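Ent-copalyl diphosphate synthase (Streptomyces platensis, PDB 5BP8) belongs to the class II terpene cyclases, largely helical enzymes whose fold is related to that of squalene-hopene cyclase. Local coordinates at residues Y501-V504 / T505-R508. Sequence-based numbering, arbitrary orientation. Where two conformers were deposited one is given.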
loop_
_atom_site.group_PDB
_atom_site.type_symbol
_atom_site.label_atom_id
_atom_site.label_comp_id
_atom_site.label_asym_id
_atom_site.label_seq_id
_atom_site.Cartn_x
_atom_site.Cartn_y
_atom_site.Cartn_z
ATOM N N TYR A 501 -1.126 4.386 0.532
ATOM C CA TYR A 501 -1.457 4.137 1.915
ATOM C C TYR A 501 -0.258 4.006 2.812
ATOM O O TYR A 501 0.853 3.717 2.339
ATOM C CB TYR A 501 -2.329 2.879 2.037
ATOM C CG TYR A 501 -1.651 1.548 1.796
ATOM C CD1 TYR A 501 -1.619 0.964 0.517
ATOM C CD2 TYR A 501 -1.087 0.830 2.855
ATOM C CE1 TYR A 501 -0.998 -0.243 0.307
ATOM C CE2 TYR A 501 -0.485 -0.393 2.646
ATOM C CZ TYR A 501 -0.464 -0.939 1.383
ATOM O OH TYR A 501 0.151 -2.171 1.190
ATOM N N ALA A 502 -0.499 4.246 4.097
ATOM C CA ALA A 502 0.529 4.187 5.138
ATOM C C ALA A 502 0.276 3.035 6.104
ATOM O O ALA A 502 -0.670 3.086 6.935
ATOM C CB ALA A 502 0.595 5.495 5.926
ATOM N N PRO A 503 1.116 2.002 6.017
ATOM C CA PRO A 503 1.078 0.932 7.024
ATOM C C PRO A 503 1.904 1.374 8.237
ATOM O O PRO A 503 3.154 1.204 8.291
ATOM C CB PRO A 503 1.667 -0.235 6.291
ATOM C CG PRO A 503 2.733 0.390 5.412
ATOM C CD PRO A 503 2.178 1.764 5.030
ATOM N N VAL A 504 1.206 1.970 9.193
ATOM C CA VAL A 504 1.839 2.766 10.239
ATOM C C VAL A 504 2.754 1.909 11.139
ATOM O O VAL A 504 3.836 2.326 11.505
ATOM C CB VAL A 504 0.766 3.505 11.083
ATOM C CG1 VAL A 504 1.375 4.151 12.324
ATOM C CG2 VAL A 504 0.012 4.532 10.222
ATOM N N THR A 505 2.320 0.704 11.462
ATOM C CA THR A 505 3.092 -0.136 12.383
ATOM C C THR A 505 4.336 -0.638 11.656
ATOM O O THR A 505 5.427 -0.712 12.231
ATOM C CB THR A 505 2.245 -1.286 12.893
ATOM O OG1 THR A 505 1.075 -0.746 13.549
ATOM C CG2 THR A 505 3.036 -2.164 13.861
ATOM N N VAL A 506 4.167 -0.942 10.377
ATOM C CA VAL A 506 5.308 -1.262 9.506
ATOM C C VAL A 506 6.364 -0.155 9.525
ATOM O O VAL A 506 7.574 -0.407 9.646
ATOM C CB VAL A 506 4.818 -1.610 8.077
ATOM C CG1 VAL A 506 5.974 -1.662 7.088
ATOM C CG2 VAL A 506 4.111 -2.954 8.073
ATOM N N ILE A 507 5.917 1.083 9.412
ATOM C CA ILE A 507 6.843 2.200 9.424
ATOM C C ILE A 507 7.519 2.348 10.804
ATOM O O ILE A 507 8.724 2.562 10.873
ATOM C CB ILE A 507 6.128 3.499 8.999
ATOM C CG1 ILE A 507 5.644 3.386 7.548
ATOM C CG2 ILE A 507 7.059 4.702 9.128
ATOM C CD1 ILE A 507 4.646 4.481 7.160
ATOM N N ARG A 508 6.747 2.205 11.872
ATOM C CA ARG A 508 7.280 2.284 13.228
ATOM C C ARG A 508 8.372 1.231 13.423
ATOM O O ARG A 508 9.388 1.500 14.079
ATOM C CB ARG A 508 6.180 2.143 14.286
ATOM C CG ARG A 508 5.207 3.325 14.288
ATOM C CD ARG A 508 4.168 3.290 15.396
ATOM N NE ARG A 508 4.727 3.830 16.628
ATOM C CZ ARG A 508 4.034 4.388 17.626
ATOM N NH1 ARG A 508 2.701 4.529 17.584
ATOM N NH2 ARG A 508 4.700 4.824 18.688
#
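Pro503 meets Val506 and Ile507 in the first turn of helix 504-518, a worked example of a proline at the N-cap position packing against the first turn that follows it. Its ring and the Val506 side chain cross obliquely: CB and CG of Pro503 both lie 3.9 Å from Val506 CB, so that the branch point comes nearest the ring, with the two methyls just beyond. The two methyls of Val506 divide the ring between them. CG1, anti to the backbone N, reaches toward Pro503 CG, whereas CG2, beside that N, stands nearer Pro503 CB.

Ile507 comes at the proline from another quarter. Because its CG1 is turned back beside the backbone N (chi1 -64°) and the chain then extends, the side chain runs toward the preceding loop, bringing CD1 to 4.2 Å from Pro503 CD and 4.4 Å from Ala502 CB. On the way, Ile507 CG1 passes 3.4 Å from Pro503 O. That oxygen accepts a hydrogen bond of 3.0 Å from Ile507 N, which arrives in the carbonyl plane.

The buried contact joins the loop after strand 500-501 to helix 504-518, the last of this mostly helical chain. Around it, Phe262 of helix 260-274 touches Pro503, while Thr449 and Glu450 of helix 449-461 touch Ile507.

One residue on, the pattern repeats at the more open edge of the turn. In one of its conformers the aliphatic part of Arg508 runs alongside Val504 O, the oxygen that its own backbone uses. Arg508 N donates to Val504 O over 2.9 Å, fairly straight (162°) though tilted 20° from the carbonyl plane.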